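Local coordinates for UL18 protein (Human herpesvirus 5, PDB 3D2U) that resembles host class I MHC molecules and engages the inhibitory receptor LILRB1, modulating natural killer cell activity and helping the virus evade immunity, at residues A[9-14]-A[80-85]; A[86-91]-A[117-122]; A[208-213]-A[248-253]; A[224-229]-A[262-267]. The protein carries 4 engineered substitutions. One frame throughout, in Å; residues are numbered along the deposited sequence.

Contact 1: residues A[9-14]-A[80-85]; sequences GIFDDT and NLLELE
Phe11 keeps CG anti to its backbone N (chi1 174°), which swings the ring from the end of strand 2-11 toward helix 62-88. Glu85 likewise has CG anti to N, which carries CG over the ring; the bend at chi2 (44°) then sets the direction of the carboxylate beyond it. Leu81 sets CG anti to its carbonyl carbon and sends its forked end to the strand backbone. Glu85 CG lies over one face of the Phe11 ring, 4.0 Å from the centroid and 25° off the normal, a CH-pi contact; it is nearest the rim, with Glu85 CG 3.6 Å from Phe11 CE2. The two side chains cross at about a right angle. Asp13 O sits over the opposite face, also toward the rim. On the helix side, Leu81 CB approaches Phe11 CD1 at 4.1 Å as the two side chains slide past each other in opposite directions. The Leu81 methyls diverge: CD2 reaches Gly9 O at 3.4 Å, while CD1 lies 3.7 Å from Ile10 O. At the outer margin Thr14 CG2 comes within 4.3 Å of Leu82 CD1. This joins the floor of the class I platform to its alpha1 helix, whose Asn80 hydrogen-bonds the backbone of the bound peptide from another side of the helix. Met17 also packs on Phe11 and Leu81. No hydrogen bond crosses between 9-14 and 80-85: an aromatic face, leucine methyls and the aliphatic part of a glutamate hold helix over strand, so shape rather than polar pairing sets their spacing.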
loop_
_atom_site.group_PDB
_atom_site.type_symbol
_atom_site.label_atom_id
_atom_site.label_comp_id
_atom_site.label_asym_id
_atom_site.label_seq_id
_atom_site.Cartn_x
_atom_site.Cartn_y
_atom_site.Cartn_z
ATOM N N GLY A 9 10.926 14.570 -10.598
ATOM C CA GLY A 9 12.150 15.355 -10.560
ATOM C C GLY A 9 12.556 15.614 -9.125
ATOM O O GLY A 9 11.870 16.330 -8.393
ATOM N N ILE A 10 13.670 15.020 -8.713
ATOM C CA ILE A 10 14.132 15.173 -7.348
ATOM C C ILE A 10 15.256 16.196 -7.249
ATOM O O ILE A 10 16.199 16.188 -8.044
ATOM C CB ILE A 10 14.654 13.828 -6.760
ATOM C CG1 ILE A 10 13.590 12.736 -6.878
ATOM C CG2 ILE A 10 15.033 14.012 -5.295
ATOM C CD1 ILE A 10 13.409 12.200 -8.284
ATOM N N PHE A 11 15.140 17.086 -6.271
ATOM C CA PHE A 11 16.162 18.091 -6.025
ATOM C C PHE A 11 16.876 17.655 -4.751
ATOM O O PHE A 11 16.242 17.543 -3.715
ATOM C CB PHE A 11 15.532 19.479 -5.799
ATOM C CG PHE A 11 16.531 20.547 -5.385
ATOM C CD1 PHE A 11 17.077 21.415 -6.329
ATOM C CD2 PHE A 11 16.954 20.657 -4.057
ATOM C CE1 PHE A 11 18.032 22.376 -5.961
ATOM C CE2 PHE A 11 17.908 21.612 -3.684
ATOM C CZ PHE A 11 18.445 22.470 -4.633
ATOM N N ASP A 12 18.176 17.384 -4.828
ATOM C CA ASP A 12 18.938 17.019 -3.634
ATOM C C ASP A 12 19.936 18.150 -3.329
ATOM O O ASP A 12 20.047 18.593 -2.184
ATOM C CB ASP A 12 19.693 15.684 -3.811
ATOM C CG ASP A 12 18.781 14.457 -3.700
ATOM O OD1 ASP A 12 17.913 14.422 -2.805
ATOM O OD2 ASP A 12 18.955 13.510 -4.493
ATOM N N ASP A 13 20.642 18.610 -4.366
ATOM C CA ASP A 13 21.650 19.690 -4.287
ATOM C C ASP A 13 21.383 20.675 -5.396
ATOM O O ASP A 13 20.555 20.441 -6.273
ATOM C CB ASP A 13 23.061 19.191 -4.611
ATOM C CG ASP A 13 23.810 18.711 -3.419
ATOM O OD1 ASP A 13 23.210 18.616 -2.333
ATOM O OD2 ASP A 13 25.014 18.416 -3.577
ATOM N N THR A 14 22.151 21.757 -5.384
ATOM C CA THR A 14 22.073 22.735 -6.450
ATOM C C THR A 14 22.760 22.052 -7.644
ATOM O O THR A 14 22.568 22.441 -8.785
ATOM C CB THR A 14 22.831 24.028 -6.076
ATOM O OG1 THR A 14 24.023 23.684 -5.357
ATOM C CG2 THR A 14 21.960 24.944 -5.226
ATOM N N ASN A 80 13.209 24.629 -12.942
ATOM C CA ASN A 80 11.987 24.560 -12.155
ATOM C C ASN A 80 12.221 24.047 -10.736
ATOM O O ASN A 80 11.618 24.551 -9.790
ATOM C CB ASN A 80 10.943 23.685 -12.851
ATOM C CG ASN A 80 10.518 24.243 -14.192
ATOM O OD1 ASN A 80 10.553 25.453 -14.417
ATOM N ND2 ASN A 80 10.093 23.367 -15.083
ATOM N N LEU A 81 13.098 23.062 -10.574
ATOM C CA LEU A 81 13.357 22.532 -9.238
ATOM C C LEU A 81 14.025 23.581 -8.352
ATOM O O LEU A 81 13.551 23.863 -7.243
ATOM C CB LEU A 81 14.224 21.275 -9.309
ATOM C CG LEU A 81 13.631 20.055 -10.022
ATOM C CD1 LEU A 81 14.663 18.958 -10.030
ATOM C CD2 LEU A 81 12.350 19.580 -9.327
ATOM N N LEU A 82 15.121 24.155 -8.841
ATOM C CA LEU A 82 15.846 25.177 -8.094
ATOM C C LEU A 82 14.906 26.292 -7.670
ATOM O O LEU A 82 14.986 26.806 -6.558
ATOM C CB LEU A 82 16.952 25.778 -8.957
ATOM C CG LEU A 82 17.619 27.028 -8.372
ATOM C CD1 LEU A 82 18.561 26.623 -7.251
ATOM C CD2 LEU A 82 18.375 27.771 -9.459
ATOM N N GLU A 83 13.993 26.641 -8.564
ATOM C CA GLU A 83 13.060 27.714 -8.293
ATOM C C GLU A 83 11.988 27.378 -7.255
ATOM O O GLU A 83 11.650 28.228 -6.431
ATOM C CB GLU A 83 12.483 28.201 -9.620
ATOM N N LEU A 84 11.476 26.149 -7.248
ATOM C CA LEU A 84 10.471 25.793 -6.246
ATOM C C LEU A 84 11.123 25.577 -4.887
ATOM O O LEU A 84 10.544 25.901 -3.856
ATOM C CB LEU A 84 9.709 24.540 -6.666
ATOM C CG LEU A 84 8.855 24.795 -7.908
ATOM C CD1 LEU A 84 8.204 23.510 -8.376
ATOM C CD2 LEU A 84 7.806 25.853 -7.586
ATOM N N GLU A 85 12.334 25.028 -4.883
ATOM C CA GLU A 85 13.031 24.805 -3.624
ATOM C C GLU A 85 13.290 26.157 -2.952
ATOM O O GLU A 85 13.094 26.302 -1.749
ATOM C CB GLU A 85 14.344 24.051 -3.881
ATOM C CG GLU A 85 15.330 23.989 -2.705
ATOM C CD GLU A 85 14.685 23.677 -1.362
ATOM O OE1 GLU A 85 13.712 22.898 -1.311
ATOM O OE2 GLU A 85 15.170 24.208 -0.344
#

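Contact 2: residues A[86-91]-A[117-122]; sequences IALGYR and FGWDGE
Polar contact centres on the buried carboxylate of Asp120. Arg91 N donates to Asp120 OD2 at 2.8 Å with an N-H...O angle of 155°, coming from above the carboxylate plane, 45° out of it. The same OD2 accepts from Ser92 N and, weakly, from Trp143 NE1, while OD1 takes Gln93 N, so one side chain grips three successive amides of the loop after helix 62-88. This set of donors would favour the ionised acid. The Arg91 guanidinium turns elsewhere: its NE stays 6.3 Å from Asp120 OD2, and the charged groups do not touch. Apolar contact gathers on the six-membered part of the Trp119 indole. Leu88 CD1 lies 3.8 Å from Trp119 CE3, and Tyr90 CB is 3.7 Å from Trp119 CZ3, although the phenol of Tyr90 leads away. The backbone turns on both sides of the contact. Gly89, with positive phi, is where the chain leaves the helix, and Trp119 to Glu122 form a type I' turn in which Trp119 N reaches Glu122 O at 2.7 Å, and Glu122 N reaches Trp119 O at the same distance. That turn is the tight hairpin linking strands 110-119 and 122-127 of the platform floor. Helix 62-88 also lays Leu84 and Glu85 on Trp119, and Leu88 continues across to Tyr150 and Ile151 of helix 148-156, so the indole lies beneath one groove helix close to where the other begins.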
loop_
_atom_site.group_PDB
_atom_site.type_symbol
_atom_site.label_atom_id
_atom_site.label_comp_id
_atom_site.label_asym_id
_atom_site.label_seq_id
_atom_site.Cartn_x
_atom_site.Cartn_y
_atom_site.Cartn_z
ATOM N N ILE A 86 13.704 27.145 -3.742
ATOM C CA ILE A 86 13.985 28.480 -3.232
ATOM C C ILE A 86 12.716 29.161 -2.732
ATOM O O ILE A 86 12.675 29.676 -1.626
ATOM C CB ILE A 86 14.649 29.375 -4.328
ATOM C CG1 ILE A 86 16.089 28.903 -4.586
ATOM C CG2 ILE A 86 14.635 30.842 -3.897
ATOM C CD1 ILE A 86 16.773 29.613 -5.737
ATOM N N ALA A 87 11.674 29.151 -3.548
ATOM C CA ALA A 87 10.422 29.800 -3.188
ATOM C C ALA A 87 9.569 29.058 -2.163
ATOM O O ALA A 87 9.023 29.672 -1.241
ATOM C CB ALA A 87 9.599 30.048 -4.445
ATOM N N LEU A 88 9.453 27.740 -2.306
ATOM C CA LEU A 88 8.603 26.970 -1.404
ATOM C C LEU A 88 9.283 26.194 -0.283
ATOM O O LEU A 88 8.674 25.976 0.766
ATOM C CB LEU A 88 7.753 25.976 -2.204
ATOM C CG LEU A 88 6.939 26.402 -3.426
ATOM C CD1 LEU A 88 6.145 25.195 -3.927
ATOM C CD2 LEU A 88 6.001 27.536 -3.085
ATOM N N GLY A 89 10.529 25.774 -0.489
ATOM C CA GLY A 89 11.190 24.969 0.526
ATOM C C GLY A 89 10.405 23.668 0.537
ATOM O O GLY A 89 9.600 23.469 -0.341
ATOM N N TYR A 90 10.606 22.779 1.495
ATOM C CA TYR A 90 9.826 21.547 1.493
ATOM C C TYR A 90 9.638 21.075 2.916
ATOM O O TYR A 90 10.340 21.518 3.811
ATOM C CB TYR A 90 10.534 20.462 0.667
ATOM C CG TYR A 90 11.815 19.970 1.289
ATOM C CD1 TYR A 90 11.843 18.798 2.052
ATOM C CD2 TYR A 90 12.998 20.698 1.150
ATOM C CE1 TYR A 90 13.018 18.368 2.655
ATOM C CE2 TYR A 90 14.170 20.276 1.753
ATOM C CZ TYR A 90 14.175 19.112 2.504
ATOM O OH TYR A 90 15.342 18.698 3.097
ATOM N N ARG A 91 8.683 20.173 3.115
ATOM C CA ARG A 91 8.413 19.630 4.432
ATOM C C ARG A 91 8.898 18.180 4.545
ATOM O O ARG A 91 9.453 17.778 5.569
ATOM C CB ARG A 91 6.911 19.739 4.739
ATOM C CG ARG A 91 6.376 21.181 4.738
ATOM C CD ARG A 91 7.117 22.051 5.759
ATOM N NE ARG A 91 6.799 23.479 5.672
ATOM C CZ ARG A 91 5.792 24.073 6.302
ATOM N NH1 ARG A 91 4.985 23.367 7.078
ATOM N NH2 ARG A 91 5.603 25.381 6.169
ATOM N N PHE A 117 0.466 18.701 -11.571
ATOM C CA PHE A 117 1.722 18.896 -10.861
ATOM C C PHE A 117 1.504 18.808 -9.367
ATOM O O PHE A 117 0.469 19.219 -8.849
ATOM C CB PHE A 117 2.330 20.272 -11.149
ATOM C CG PHE A 117 2.719 20.484 -12.572
ATOM C CD1 PHE A 117 1.752 20.624 -13.553
ATOM C CD2 PHE A 117 4.058 20.532 -12.935
ATOM C CE1 PHE A 117 2.109 20.807 -14.878
ATOM C CE2 PHE A 117 4.428 20.715 -14.255
ATOM C CZ PHE A 117 3.456 20.852 -15.233
ATOM N N GLY A 118 2.512 18.291 -8.686
ATOM C CA GLY A 118 2.468 18.181 -7.249
ATOM C C GLY A 118 3.875 18.395 -6.732
ATOM O O GLY A 118 4.834 17.895 -7.319
ATOM N N TRP A 119 4.018 19.171 -5.665
ATOM C CA TRP A 119 5.332 19.364 -5.089
ATOM C C TRP A 119 5.290 18.842 -3.664
ATOM O O TRP A 119 4.324 19.079 -2.932
ATOM C CB TRP A 119 5.764 20.834 -5.124
ATOM C CG TRP A 119 7.256 20.950 -5.220
ATOM C CD1 TRP A 119 8.046 20.533 -6.257
ATOM C CD2 TRP A 119 8.140 21.425 -4.215
ATOM N NE1 TRP A 119 9.372 20.711 -5.948
ATOM C CE2 TRP A 119 9.460 21.264 -4.698
ATOM C CE3 TRP A 119 7.953 21.967 -2.945
ATOM C CZ2 TRP A 119 10.579 21.627 -3.963
ATOM C CZ3 TRP A 119 9.059 22.322 -2.219
ATOM C CH2 TRP A 119 10.362 22.154 -2.726
ATOM N N ASP A 120 6.344 18.131 -3.281
ATOM C CA ASP A 120 6.427 17.538 -1.954
ATOM C C ASP A 120 5.125 16.810 -1.618
ATOM O O ASP A 120 4.616 16.906 -0.506
ATOM C CB ASP A 120 6.713 18.609 -0.908
ATOM C CG ASP A 120 6.991 18.029 0.452
ATOM O OD1 ASP A 120 7.349 16.836 0.531
ATOM O OD2 ASP A 120 6.856 18.768 1.448
ATOM N N GLY A 121 4.592 16.082 -2.594
ATOM C CA GLY A 121 3.367 15.325 -2.388
ATOM C C GLY A 121 2.097 16.156 -2.287
ATOM O O GLY A 121 1.030 15.623 -1.974
ATOM N N GLU A 122 2.206 17.457 -2.554
ATOM C CA GLU A 122 1.072 18.378 -2.482
ATOM C C GLU A 122 0.659 18.819 -3.868
ATOM O O GLU A 122 1.494 19.260 -4.650
ATOM C CB GLU A 122 1.465 19.632 -1.695
ATOM C CG GLU A 122 1.971 19.374 -0.291
ATOM C CD GLU A 122 0.907 18.782 0.611
ATOM O OE1 GLU A 122 -0.257 19.230 0.538
ATOM O OE2 GLU A 122 1.235 17.886 1.414
#

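Contact 3: residues A[208-213]-A[248-253]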
loop_
_atom_site.group_PDB
_atom_site.type_symbol
_atom_site.label_atom_id
_atom_site.label_comp_id
_atom_site.label_asym_id
_atom_site.label_seq_id
_atom_site.Cartn_x
_atom_site.Cartn_y
_atom_site.Cartn_z
ATOM N N PHE A 208 -8.483 -20.404 -0.767
ATOM C CA PHE A 208 -7.751 -19.361 -1.480
ATOM C C PHE A 208 -7.884 -19.596 -2.982
ATOM O O PHE A 208 -8.170 -20.709 -3.416
ATOM C CB PHE A 208 -6.265 -19.358 -1.083
ATOM C CG PHE A 208 -5.504 -20.577 -1.541
ATOM C CD1 PHE A 208 -4.937 -20.632 -2.814
ATOM C CD2 PHE A 208 -5.358 -21.674 -0.698
ATOM C CE1 PHE A 208 -4.237 -21.764 -3.236
ATOM C CE2 PHE A 208 -4.658 -22.809 -1.111
ATOM C CZ PHE A 208 -4.096 -22.853 -2.381
ATOM N N CYS A 209 -7.687 -18.535 -3.759
ATOM C CA CYS A 209 -7.761 -18.584 -5.216
ATOM C C CYS A 209 -6.974 -17.406 -5.763
ATOM O O CYS A 209 -7.326 -16.256 -5.498
ATOM C CB CYS A 209 -9.203 -18.478 -5.689
ATOM S SG CYS A 209 -9.405 -18.757 -7.481
ATOM N N THR A 210 -5.932 -17.700 -6.541
ATOM C CA THR A 210 -5.044 -16.674 -7.107
ATOM C C THR A 210 -4.949 -16.696 -8.640
ATOM O O THR A 210 -4.915 -17.764 -9.255
ATOM C CB THR A 210 -3.612 -16.835 -6.544
ATOM O OG1 THR A 210 -3.664 -16.855 -5.114
ATOM C CG2 THR A 210 -2.715 -15.701 -7.000
ATOM N N SER A 211 -4.913 -15.509 -9.241
ATOM C CA SER A 211 -4.806 -15.367 -10.690
ATOM C C SER A 211 -3.416 -14.822 -11.033
ATOM O O SER A 211 -2.948 -13.855 -10.426
ATOM C CB SER A 211 -5.909 -14.438 -11.218
ATOM O OG SER A 211 -7.181 -15.069 -11.124
ATOM N N TYR A 212 -2.767 -15.451 -12.009
ATOM C CA TYR A 212 -1.412 -15.085 -12.416
ATOM C C TYR A 212 -1.268 -14.676 -13.885
ATOM O O TYR A 212 -1.870 -15.283 -14.772
ATOM C CB TYR A 212 -0.446 -16.257 -12.181
ATOM C CG TYR A 212 -0.495 -16.920 -10.817
ATOM C CD1 TYR A 212 -1.522 -17.817 -10.480
ATOM C CD2 TYR A 212 0.527 -16.707 -9.886
ATOM C CE1 TYR A 212 -1.525 -18.487 -9.251
ATOM C CE2 TYR A 212 0.539 -17.381 -8.654
ATOM C CZ TYR A 212 -0.490 -18.267 -8.346
ATOM O OH TYR A 212 -0.488 -18.937 -7.141
ATOM N N GLY A 213 -0.446 -13.657 -14.124
ATOM C CA GLY A 213 -0.159 -13.191 -15.470
ATOM C C GLY A 213 -1.283 -12.762 -16.396
ATOM O O GLY A 213 -1.293 -13.131 -17.568
ATOM N N THR A 248 2.059 -7.783 -16.941
ATOM C CA THR A 248 0.811 -8.426 -16.581
ATOM C C THR A 248 0.549 -8.249 -15.084
ATOM O O THR A 248 1.355 -7.656 -14.360
ATOM C CB THR A 248 0.784 -9.924 -16.962
ATOM O OG1 THR A 248 1.717 -10.658 -16.157
ATOM C CG2 THR A 248 1.124 -10.094 -18.439
ATOM N N PHE A 249 -0.583 -8.765 -14.627
ATOM C CA PHE A 249 -0.961 -8.599 -13.245
ATOM C C PHE A 249 -1.175 -9.867 -12.434
ATOM O O PHE A 249 -1.200 -10.981 -12.964
ATOM C CB PHE A 249 -2.186 -7.690 -13.199
ATOM C CG PHE A 249 -1.945 -6.344 -13.826
ATOM C CD1 PHE A 249 -1.524 -5.270 -13.054
ATOM C CD2 PHE A 249 -2.074 -6.169 -15.205
ATOM C CE1 PHE A 249 -1.226 -4.036 -13.645
ATOM C CE2 PHE A 249 -1.780 -4.947 -15.801
ATOM C CZ PHE A 249 -1.355 -3.879 -15.019
ATOM N N HIS A 250 -1.340 -9.665 -11.133
ATOM C CA HIS A 250 -1.484 -10.750 -10.178
ATOM C C HIS A 250 -2.483 -10.405 -9.071
ATOM O O HIS A 250 -2.507 -9.281 -8.588
ATOM C CB HIS A 250 -0.102 -10.984 -9.558
ATOM C CG HIS A 250 -0.083 -11.962 -8.427
ATOM N ND1 HIS A 250 0.498 -13.207 -8.534
ATOM C CD2 HIS A 250 -0.550 -11.871 -7.161
ATOM C CE1 HIS A 250 0.390 -13.841 -7.381
ATOM N NE2 HIS A 250 -0.242 -13.053 -6.531
ATOM N N GLN A 251 -3.304 -11.366 -8.666
ATOM C CA GLN A 251 -4.216 -11.122 -7.561
ATOM C C GLN A 251 -4.644 -12.407 -6.861
ATOM O O GLN A 251 -5.099 -13.362 -7.498
ATOM C CB GLN A 251 -5.443 -10.304 -8.000
ATOM C CG GLN A 251 -6.251 -9.765 -6.802
ATOM C CD GLN A 251 -7.242 -8.670 -7.171
ATOM O OE1 GLN A 251 -7.910 -8.739 -8.197
ATOM N NE2 GLN A 251 -7.358 -7.667 -6.313
ATOM N N GLY A 252 -4.456 -12.429 -5.542
ATOM C CA GLY A 252 -4.837 -13.578 -4.734
ATOM C C GLY A 252 -5.950 -13.184 -3.771
ATOM O O GLY A 252 -5.985 -12.045 -3.300
ATOM N N CYS A 253 -6.865 -14.107 -3.484
ATOM C CA CYS A 253 -7.981 -13.836 -2.568
ATOM C C CYS A 253 -8.159 -15.028 -1.621
ATOM O O CYS A 253 -7.669 -16.118 -1.907
ATOM C CB CYS A 253 -9.281 -13.615 -3.363
ATOM S SG CYS A 253 -9.151 -12.460 -4.781
HETATM O O HOH W 1 1.428 -13.393 -11.322
#
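Residues 208-212 and 249-253 are neighbouring antiparallel strands of the immunoglobulin C1-set domain, B and E of its four-stranded sheet. Phe208 opens the pairing through its backbone, its CA-H facing Cys253 O, while its ring leads away. Cys209 and Cys253 form a hydrogen-bonded pair, N to O 3.0 Å in both directions, each donor lying above the carbonyl plane. Their sulfurs go to different disulfides on the interior face: Cys209 to Cys265 of the opposing sheet, Cys253 to Cys238 of the adjacent strand. At Thr210 the strands close to 3.9 Å between its CA and that of Gly252, where the lack of a side chain leaves room for Thr210 OG1. Thr210 CG2 lies 3.6 Å from His250 CE1 and covers one Tyr212 ring face toward its rim. Ser211 N then bonds Gln251 O at 2.8 Å, and Gln251 N returns to Ser211 O at 3.1 Å, both in the carbonyl planes. Tyr212 shares the other face with Thr210 and His250. The edge of the His250 imidazole is turned to the face of the Tyr212 ring, offset, centroids 5.2 Å apart and planes at 87°. Thr210 OG1 and His250 NE2 both hydrogen-bond the backbone of another protein chain, consistent with the face that receives the light chain in class I molecules. Gly213, with positive phi, turns the corner. Water 1 lies at the imidazole edge, 2.9 Å from His250 ND1, and accepts a weak 3.4 Å bond from Gly213 N.

Contact 4: residues A[224-229]-A[262-267]; sequences IHYGDK and NYTCRV
Tight pairing joins Ile224 to Thr264 and His225 to Tyr263, where two antiparallel strands of the three-stranded sheet of the immunoglobulin domain run side by side. Ile224 N meets Thr264 O at 2.7 Å, almost straight (174°), and Thr264 N returns to Ile224 O at 3.0 Å. On one face His225, CG anti to its backbone N, brings its ring nearly parallel to that of Tyr263 (planes at 16°), but the rings are slid apart and barely overlap. His225 ND1 is 3.4 Å from Tyr263 CE1, and the His225 CA-H lies over the same phenol face. On the other face Thr264 CG2 meets the edge of the Tyr226 ring, 3.4 Å from CE1. Next to it Ile224 CD1 sits over the centre of the Arg266 guanidinium, 3.8 Å from NH1. Tyr226 N gives the last bond before the pairing slackens, to Asn262 O at 2.8 Å, nearly along the C=O axis. Beyond it Gly227 to Lys229 curl off as a loop, bringing Gly227 O over the imidazole face opposite Tyr263 OH. Water 2 bridges the loop and the strand, donating to Lys229 O at 2.9 Å and hydrogen-bonding Tyr263 OH. Polar ends on the Tyr226 face converge on Glu275 of the third strand: a salt bridge from Arg266 NE, a hydrogen bond from Tyr226 OH and a weak one from Thr264 OG1. This carboxylate draws the three side chains together across the sheet, and the arginine charge would favour its ionised form.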
loop_
_atom_site.group_PDB
_atom_site.type_symbol
_atom_site.label_atom_id
_atom_site.label_comp_id
_atom_site.label_asym_id
_atom_site.label_seq_id
_atom_site.Cartn_x
_atom_site.Cartn_y
_atom_site.Cartn_z
ATOM N N ILE A 224 -17.517 -19.572 -5.018
ATOM C CA ILE A 224 -18.909 -19.958 -5.077
ATOM C C ILE A 224 -19.123 -21.052 -4.050
ATOM O O ILE A 224 -18.496 -22.118 -4.091
ATOM C CB ILE A 224 -19.355 -20.448 -6.467
ATOM C CG1 ILE A 224 -18.826 -19.520 -7.570
ATOM C CG2 ILE A 224 -20.887 -20.455 -6.516
ATOM C CD1 ILE A 224 -19.313 -18.094 -7.474
ATOM N N HIS A 225 -19.998 -20.742 -3.108
ATOM C CA HIS A 225 -20.338 -21.635 -2.030
ATOM C C HIS A 225 -21.535 -22.488 -2.419
ATOM O O HIS A 225 -22.643 -21.986 -2.562
ATOM C CB HIS A 225 -20.653 -20.801 -0.784
ATOM C CG HIS A 225 -21.146 -21.600 0.383
ATOM N ND1 HIS A 225 -20.670 -22.861 0.679
ATOM C CD2 HIS A 225 -22.021 -21.289 1.368
ATOM C CE1 HIS A 225 -21.230 -23.289 1.796
ATOM N NE2 HIS A 225 -22.052 -22.354 2.237
ATOM N N TYR A 226 -21.294 -23.777 -2.624
ATOM C CA TYR A 226 -22.371 -24.690 -2.944
ATOM C C TYR A 226 -22.679 -25.345 -1.602
ATOM O O TYR A 226 -22.139 -26.403 -1.257
ATOM C CB TYR A 226 -21.926 -25.709 -4.003
ATOM C CG TYR A 226 -21.665 -25.092 -5.373
ATOM C CD1 TYR A 226 -20.361 -24.909 -5.846
ATOM C CD2 TYR A 226 -22.723 -24.667 -6.188
ATOM C CE1 TYR A 226 -20.113 -24.317 -7.095
ATOM C CE2 TYR A 226 -22.484 -24.074 -7.440
ATOM C CZ TYR A 226 -21.176 -23.904 -7.885
ATOM O OH TYR A 226 -20.926 -23.328 -9.114
ATOM N N GLY A 227 -23.517 -24.656 -0.830
ATOM C CA GLY A 227 -23.886 -25.129 0.490
ATOM C C GLY A 227 -24.643 -24.054 1.249
ATOM O O GLY A 227 -25.069 -23.055 0.663
ATOM N N ASP A 228 -24.781 -24.242 2.559
ATOM C CA ASP A 228 -25.520 -23.301 3.392
ATOM C C ASP A 228 -24.752 -22.762 4.609
ATOM O O ASP A 228 -24.947 -21.612 5.011
ATOM C CB ASP A 228 -26.809 -23.978 3.883
ATOM C CG ASP A 228 -28.026 -23.115 3.688
ATOM O OD1 ASP A 228 -27.852 -21.893 3.492
ATOM O OD2 ASP A 228 -29.155 -23.654 3.740
ATOM N N LYS A 229 -23.881 -23.581 5.192
ATOM C CA LYS A 229 -23.135 -23.170 6.384
ATOM C C LYS A 229 -21.809 -22.426 6.152
ATOM O O LYS A 229 -20.889 -22.945 5.512
ATOM C CB LYS A 229 -22.886 -24.397 7.274
ATOM N N ASN A 262 -18.663 -27.330 -0.031
ATOM C CA ASN A 262 -18.256 -27.429 -1.427
ATOM C C ASN A 262 -18.065 -25.989 -1.920
ATOM O O ASN A 262 -19.001 -25.195 -1.902
ATOM C CB ASN A 262 -19.352 -28.099 -2.284
ATOM C CG ASN A 262 -19.267 -29.618 -2.290
ATOM O OD1 ASN A 262 -18.270 -30.203 -1.870
ATOM N ND2 ASN A 262 -20.318 -30.265 -2.799
ATOM N N TYR A 263 -16.851 -25.654 -2.335
ATOM C CA TYR A 263 -16.559 -24.322 -2.868
ATOM C C TYR A 263 -15.796 -24.456 -4.169
ATOM O O TYR A 263 -15.017 -25.387 -4.347
ATOM C CB TYR A 263 -15.665 -23.491 -1.936
ATOM C CG TYR A 263 -16.356 -22.747 -0.828
ATOM C CD1 TYR A 263 -16.743 -23.397 0.345
ATOM C CD2 TYR A 263 -16.611 -21.381 -0.942
ATOM C CE1 TYR A 263 -17.374 -22.703 1.375
ATOM C CE2 TYR A 263 -17.238 -20.674 0.089
ATOM C CZ TYR A 263 -17.616 -21.348 1.241
ATOM O OH TYR A 263 -18.251 -20.661 2.248
ATOM N N THR A 264 -16.013 -23.499 -5.062
ATOM C CA THR A 264 -15.302 -23.436 -6.333
ATOM C C THR A 264 -14.899 -21.971 -6.498
ATOM O O THR A 264 -15.474 -21.087 -5.865
ATOM C CB THR A 264 -16.190 -23.817 -7.537
ATOM O OG1 THR A 264 -17.178 -22.803 -7.733
ATOM C CG2 THR A 264 -16.868 -25.162 -7.316
ATOM N N CYS A 265 -13.908 -21.707 -7.334
ATOM C CA CYS A 265 -13.508 -20.333 -7.560
ATOM C C CYS A 265 -13.841 -19.954 -8.994
ATOM O O CYS A 265 -13.446 -20.647 -9.923
ATOM C CB CYS A 265 -12.015 -20.165 -7.312
ATOM S SG CYS A 265 -11.393 -18.503 -7.699
ATOM N N ARG A 266 -14.578 -18.860 -9.163
ATOM C CA ARG A 266 -14.969 -18.378 -10.483
ATOM C C ARG A 266 -14.119 -17.155 -10.813
ATOM O O ARG A 266 -14.057 -16.209 -10.026
ATOM C CB ARG A 266 -16.468 -18.012 -10.491
ATOM C CG ARG A 266 -17.008 -17.475 -11.829
ATOM C CD ARG A 266 -18.536 -17.237 -11.787
ATOM N NE ARG A 266 -19.287 -18.483 -11.606
ATOM C CZ ARG A 266 -20.522 -18.558 -11.106
ATOM N NH1 ARG A 266 -21.173 -17.456 -10.729
ATOM N NH2 ARG A 266 -21.103 -19.742 -10.968
ATOM N N VAL A 267 -13.448 -17.180 -11.962
ATOM C CA VAL A 267 -12.611 -16.051 -12.364
ATOM C C VAL A 267 -13.022 -15.554 -13.748
ATOM O O VAL A 267 -12.967 -16.294 -14.730
ATOM C CB VAL A 267 -11.104 -16.432 -12.388
ATOM C CG1 VAL A 267 -10.273 -15.272 -12.962
ATOM C CG2 VAL A 267 -10.629 -16.767 -10.977
HETATM O O HOH W 2 -18.140 -22.706 4.631
#

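Overall arrangement
The four contacts fall into two pairs, one in each part of the class I-like fold. Contacts 1 and 2, centres about 9 Å apart, come in series along the chain and share helix 62-88, placing successive turns of it on one seven-stranded floor; Leu84 and Glu85 meet Trp119 between them. Contacts 3 and 4, centres about 18 Å apart, lie in the two facing sheets of the immunoglobulin domain. Their segments alternate along the chain, and the Cys209-Cys265 disulfide joins them directly. Contact 1 lies about 56 Å from contact 4, centre to centre; one pair belongs to the peptide groove, the other to the immunoglobulin domain, whose contact 3 face meets another protein chain.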